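Long-range contact in PbSGBP-B lipoprotein (Prevotella bryantii B14, PDB 6D2Y), which probably binds polysaccharides at the cell surface as a lipoprotein of a polysaccharide utilization locus, and carries a bound magnesium ion: residues A[254-268]-A[443-455]. Residues are numbered along the deposited sequence; the frame is centred on the assembly and turned at random.
Sequences LSGNYMQIGNTGVTM and VECTPIIKIDNIR. With MG (magnesium ion), chain B.
Lys450 lies across the ring of Tyr258 on an antiparallel strand pair, 258-261 with 449-455, in the beta-sandwich domain assigned to the xyloglucan-binding family. Met259, a selenomethionine here, forms a hydrogen-bonded pair with Ile451, and Ile261 another with Ile449. Gln260 and Lys450 make the non-hydrogen-bonded pair between them.

In Lys450, CB meets Tyr258 CD2, and CG meets CE2 and CD2. CD then sits over the ring face, 3.9 Å from the ring centroid, in a CH-pi contact. CE lies 3.4 Å from Gln260 OE1. NZ ends near Tyr258 OH in a weak hydrogen bond, but its stronger partner is Thr252. Tyr258 OH also bonds to Asp250. Beyond CG the lysine chain is extended (chi2 -177°, chi3 178°), which takes the amine obliquely across the ring toward the hydroxyl.

The Gln260 side chain runs beside the lysine. Its OE1 faces Lys450 CE, while NE2 donates to Gly262 O at 2.7 Å, on a lone pair in the carbonyl plane, which fixes the amide rotation.

On the other face, Ile451 CD1 meets Ile261 CD1 at 3.9 Å and Met259 CE at 4.0 Å. Ile426 and Leu428 of strand 423-428 pack on Ile261 from the second sheet. Farther along, Met268, also selenomethionine, pairs with Cys445 by two backbone bonds.

The opposite end of the pair holds magnesium. Ser255 O and Asn257 O bind it, with Asp225 and Asp227 completing the protein ligands. Asp452 grips the ion with both carboxylate oxygens, OD1 at 2.4 Å from the magnesium. A water 2.0 Å from the magnesium donates to Asn453 OD1 at 2.8 Å.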
loop_
_atom_site.group_PDB
_atom_site.type_symbol
_atom_site.label_atom_id
_atom_site.label_comp_id
_atom_site.label_asym_id
_atom_site.label_seq_id
_atom_site.Cartn_x
_atom_site.Cartn_y
_atom_site.Cartn_z
ATOM N N LEU A 254 -10.333 9.399 -15.917
ATOM C CA LEU A 254 -10.856 8.649 -14.783
ATOM C C LEU A 254 -11.977 9.421 -14.099
ATOM O O LEU A 254 -13.042 8.866 -13.809
ATOM C CB LEU A 254 -9.732 8.350 -13.793
ATOM C CG LEU A 254 -10.156 7.878 -12.404
ATOM C CD1 LEU A 254 -10.618 6.429 -12.451
ATOM C CD2 LEU A 254 -9.022 8.063 -11.414
ATOM N N SER A 255 -11.746 10.708 -13.837
ATOM C CA SER A 255 -12.768 11.568 -13.248
ATOM C C SER A 255 -12.377 13.010 -13.567
ATOM O O SER A 255 -11.475 13.562 -12.929
ATOM C CB SER A 255 -12.894 11.343 -11.750
ATOM O OG SER A 255 -13.925 12.149 -11.208
ATOM N N GLY A 256 -13.052 13.597 -14.551
ATOM C CA GLY A 256 -12.770 14.976 -14.909
ATOM C C GLY A 256 -11.363 15.133 -15.452
ATOM O O GLY A 256 -10.823 14.249 -16.128
ATOM N N ASN A 257 -10.754 16.274 -15.140
ATOM C CA ASN A 257 -9.430 16.586 -15.651
ATOM C C ASN A 257 -8.377 15.662 -15.056
ATOM O O ASN A 257 -8.493 15.190 -13.922
ATOM C CB ASN A 257 -9.059 18.038 -15.344
ATOM C CG ASN A 257 -9.858 19.028 -16.161
ATOM O OD1 ASN A 257 -10.186 18.774 -17.317
ATOM N ND2 ASN A 257 -10.180 20.166 -15.559
ATOM N N TYR A 258 -7.341 15.410 -15.846
ATOM C CA TYR A 258 -6.143 14.729 -15.389
ATOM C C TYR A 258 -4.935 15.569 -15.771
ATOM O O TYR A 258 -5.012 16.453 -16.626
ATOM C CB TYR A 258 -6.018 13.322 -15.993
ATOM C CG TYR A 258 -5.993 13.317 -17.507
ATOM C CD1 TYR A 258 -7.153 13.096 -18.238
ATOM C CD2 TYR A 258 -4.813 13.548 -18.205
ATOM C CE1 TYR A 258 -7.136 13.098 -19.623
ATOM C CE2 TYR A 258 -4.789 13.559 -19.585
ATOM C CZ TYR A 258 -5.951 13.329 -20.289
ATOM O OH TYR A 258 -5.922 13.334 -21.664
HETATM N N MSE A 259 -3.811 15.272 -15.137
HETATM C CA MSE A 259 -2.555 15.924 -15.474
HETATM C C MSE A 259 -1.665 14.927 -16.199
HETATM O O MSE A 259 -1.576 13.767 -15.800
HETATM C CB MSE A 259 -1.893 16.477 -14.210
HETATM C CG MSE A 259 -0.655 17.330 -14.419
HETATM SE SE MSE A 259 0.977 16.314 -14.707
HETATM C CE MSE A 259 1.220 15.647 -12.902
ATOM N N GLN A 260 -1.021 15.367 -17.277
ATOM C CA GLN A 260 -0.284 14.473 -18.159
ATOM C C GLN A 260 1.182 14.875 -18.215
ATOM O O GLN A 260 1.503 16.041 -18.475
ATOM C CB GLN A 260 -0.878 14.474 -19.570
ATOM C CG GLN A 260 -0.101 13.619 -20.561
ATOM C CD GLN A 260 -0.696 13.660 -21.953
ATOM O OE1 GLN A 260 -1.873 13.357 -22.153
ATOM N NE2 GLN A 260 0.126 14.015 -22.931
ATOM N N ILE A 261 2.060 13.905 -17.977
ATOM C CA ILE A 261 3.499 14.071 -18.137
ATOM C C ILE A 261 3.915 13.358 -19.416
ATOM O O ILE A 261 3.563 12.190 -19.627
ATOM C CB ILE A 261 4.263 13.520 -16.921
ATOM C CG1 ILE A 261 3.832 14.235 -15.640
ATOM C CG2 ILE A 261 5.763 13.640 -17.127
ATOM C CD1 ILE A 261 4.485 13.678 -14.391
ATOM N N GLY A 262 4.658 14.056 -20.271
ATOM C CA GLY A 262 5.020 13.516 -21.563
ATOM C C GLY A 262 3.883 13.631 -22.563
ATOM O O GLY A 262 2.771 14.061 -22.254
ATOM N N ASN A 263 4.181 13.231 -23.795
ATOM C CA ASN A 263 3.203 13.280 -24.872
ATOM C C ASN A 263 3.652 12.333 -25.975
ATOM O O ASN A 263 4.740 11.755 -25.921
ATOM C CB ASN A 263 3.023 14.708 -25.403
ATOM C CG ASN A 263 1.632 14.951 -25.962
ATOM O OD1 ASN A 263 0.847 14.018 -26.136
ATOM N ND2 ASN A 263 1.322 16.212 -26.244
ATOM N N THR A 264 2.792 12.181 -26.978
ATOM C CA THR A 264 3.068 11.256 -28.068
ATOM C C THR A 264 4.280 11.718 -28.866
ATOM O O THR A 264 4.340 12.866 -29.316
ATOM C CB THR A 264 1.850 11.137 -28.983
ATOM O OG1 THR A 264 0.657 11.116 -28.191
ATOM C CG2 THR A 264 1.928 9.860 -29.810
ATOM N N GLY A 265 5.248 10.819 -29.038
ATOM C CA GLY A 265 6.431 11.110 -29.819
ATOM C C GLY A 265 7.508 11.900 -29.109
ATOM O O GLY A 265 8.569 12.136 -29.702
ATOM N N VAL A 266 7.279 12.321 -27.867
ATOM C CA VAL A 266 8.283 13.054 -27.101
ATOM C C VAL A 266 9.253 12.039 -26.506
ATOM O O VAL A 266 8.881 11.240 -25.644
ATOM C CB VAL A 266 7.641 13.916 -26.010
ATOM C CG1 VAL A 266 8.677 14.838 -25.388
ATOM C CG2 VAL A 266 6.489 14.718 -26.589
ATOM N N THR A 267 10.504 12.078 -26.958
ATOM C CA THR A 267 11.471 11.045 -26.615
ATOM C C THR A 267 12.098 11.312 -25.253
ATOM O O THR A 267 12.504 12.439 -24.949
ATOM C CB THR A 267 12.554 10.956 -27.688
ATOM O OG1 THR A 267 11.966 10.516 -28.918
ATOM C CG2 THR A 267 13.644 9.974 -27.281
HETATM N N MSE A 268 12.248 10.243 -24.475
HETATM C CA MSE A 268 12.885 10.295 -23.172
HETATM C C MSE A 268 14.145 9.493 -23.349
HETATM O O MSE A 268 14.061 8.328 -23.798
HETATM C CB MSE A 268 11.991 9.646 -22.125
HETATM C CG MSE A 268 12.820 8.977 -21.037
HETATM SE SE MSE A 268 13.416 10.334 -19.738
HETATM C CE MSE A 268 12.038 10.023 -18.365
ATOM N N VAL A 443 15.539 2.126 -20.983
ATOM C CA VAL A 443 15.444 2.000 -22.433
ATOM C C VAL A 443 14.773 3.252 -22.979
ATOM O O VAL A 443 13.882 3.824 -22.339
ATOM C CB VAL A 443 14.681 0.724 -22.850
ATOM C CG1 VAL A 443 15.265 -0.494 -22.149
ATOM C CG2 VAL A 443 13.196 0.848 -22.545
ATOM N N GLU A 444 15.225 3.694 -24.152
ATOM C CA GLU A 444 14.660 4.888 -24.765
ATOM C C GLU A 444 13.179 4.679 -25.047
ATOM O O GLU A 444 12.763 3.618 -25.522
ATOM C CB GLU A 444 15.409 5.224 -26.056
ATOM C CG GLU A 444 14.997 6.537 -26.697
ATOM C CD GLU A 444 15.675 6.764 -28.033
ATOM O OE1 GLU A 444 15.872 5.779 -28.777
ATOM O OE2 GLU A 444 16.016 7.926 -28.338
ATOM N N CYS A 445 12.376 5.695 -24.744
ATOM C CA CYS A 445 10.931 5.555 -24.817
ATOM C C CYS A 445 10.305 6.901 -25.156
ATOM O O CYS A 445 10.988 7.924 -25.267
ATOM C CB CYS A 445 10.367 5.010 -23.500
ATOM S SG CYS A 445 10.981 5.846 -22.014
ATOM N N THR A 446 8.986 6.882 -25.330
ATOM C CA THR A 446 8.167 8.081 -25.484
ATOM C C THR A 446 7.004 7.928 -24.514
ATOM O O THR A 446 5.889 7.565 -24.912
ATOM C CB THR A 446 7.679 8.255 -26.923
ATOM O OG1 THR A 446 6.969 7.079 -27.333
ATOM C CG2 THR A 446 8.854 8.487 -27.864
ATOM N N PRO A 447 7.230 8.186 -23.230
ATOM C CA PRO A 447 6.225 7.847 -22.222
ATOM C C PRO A 447 5.127 8.892 -22.113
ATOM O O PRO A 447 5.346 10.092 -22.293
ATOM C CB PRO A 447 7.044 7.779 -20.930
ATOM C CG PRO A 447 8.128 8.782 -21.147
ATOM C CD PRO A 447 8.441 8.772 -22.627
ATOM N N ILE A 448 3.925 8.404 -21.821
ATOM C CA ILE A 448 2.770 9.237 -21.507
ATOM C C ILE A 448 2.249 8.786 -20.152
ATOM O O ILE A 448 1.836 7.630 -19.993
ATOM C CB ILE A 448 1.671 9.136 -22.575
ATOM C CG1 ILE A 448 2.103 9.848 -23.860
ATOM C CG2 ILE A 448 0.367 9.722 -22.046
ATOM C CD1 ILE A 448 0.972 10.076 -24.851
ATOM N N ILE A 449 2.280 9.687 -19.176
ATOM C CA ILE A 449 1.850 9.393 -17.815
ATOM C C ILE A 449 0.752 10.376 -17.454
ATOM O O ILE A 449 1.003 11.580 -17.315
ATOM C CB ILE A 449 3.005 9.468 -16.810
ATOM C CG1 ILE A 449 4.037 8.382 -17.104
ATOM C CG2 ILE A 449 2.475 9.375 -15.386
ATOM C CD1 ILE A 449 5.356 8.599 -16.409
ATOM N N LYS A 450 -0.463 9.868 -17.303
ATOM C CA LYS A 450 -1.594 10.672 -16.878
ATOM C C LYS A 450 -1.832 10.440 -15.395
ATOM O O LYS A 450 -1.894 9.295 -14.942
ATOM C CB LYS A 450 -2.834 10.337 -17.703
ATOM C CG LYS A 450 -2.602 10.531 -19.192
ATOM C CD LYS A 450 -3.850 10.271 -20.017
ATOM C CE LYS A 450 -3.576 10.528 -21.492
ATOM N NZ LYS A 450 -4.734 10.150 -22.344
ATOM N N ILE A 451 -1.944 11.526 -14.641
ATOM C CA ILE A 451 -2.050 11.465 -13.191
ATOM C C ILE A 451 -3.297 12.222 -12.768
ATOM O O ILE A 451 -3.607 13.287 -13.316
ATOM C CB ILE A 451 -0.787 12.044 -12.516
ATOM C CG1 ILE A 451 0.410 11.134 -12.778
ATOM C CG2 ILE A 451 -0.997 12.233 -11.023
ATOM C CD1 ILE A 451 1.746 11.743 -12.406
ATOM N N ASP A 452 -4.024 11.663 -11.806
ATOM C CA ASP A 452 -5.133 12.373 -11.195
ATOM C C ASP A 452 -5.262 11.902 -9.751
ATOM O O ASP A 452 -4.757 10.842 -9.376
ATOM C CB ASP A 452 -6.430 12.163 -11.997
ATOM C CG ASP A 452 -7.599 12.952 -11.441
ATOM O OD1 ASP A 452 -8.730 12.422 -11.429
ATOM O OD2 ASP A 452 -7.381 14.100 -11.004
ATOM N N ASN A 453 -5.908 12.729 -8.932
ATOM C CA ASN A 453 -6.215 12.389 -7.546
ATOM C C ASN A 453 -4.953 12.234 -6.690
ATOM O O ASN A 453 -4.800 11.272 -5.935
ATOM C CB ASN A 453 -7.101 11.147 -7.459
ATOM C CG ASN A 453 -8.403 11.306 -8.237
ATOM O OD1 ASN A 453 -8.995 12.389 -8.265
ATOM N ND2 ASN A 453 -8.866 10.224 -8.847
ATOM N N ILE A 454 -4.069 13.224 -6.779
ATOM C CA ILE A 454 -2.917 13.296 -5.886
ATOM C C ILE A 454 -3.409 13.663 -4.492
ATOM O O ILE A 454 -3.986 14.735 -4.287
ATOM C CB ILE A 454 -1.892 14.315 -6.400
ATOM C CG1 ILE A 454 -1.537 14.040 -7.863
ATOM C CG2 ILE A 454 -0.646 14.304 -5.523
ATOM C CD1 ILE A 454 -0.846 15.206 -8.546
ATOM N N ARG A 455 -3.172 12.780 -3.523
ATOM C CA ARG A 455 -3.680 12.965 -2.170
ATOM C C ARG A 455 -2.687 12.389 -1.170
ATOM O O ARG A 455 -1.789 11.620 -1.523
ATOM C CB ARG A 455 -5.053 12.301 -1.995
ATOM C CG ARG A 455 -5.054 10.800 -2.279
ATOM C CD ARG A 455 -6.466 10.229 -2.311
ATOM N NE ARG A 455 -6.481 8.789 -2.564
ATOM C CZ ARG A 455 -6.562 8.240 -3.773
ATOM N NH1 ARG A 455 -6.630 9.006 -4.853
ATOM N NH2 ARG A 455 -6.571 6.922 -3.907
HETATM MG MG MG B . -9.731 14.556 -11.888
HETATM O O HOH W 1 -10.501 13.758 -10.205
#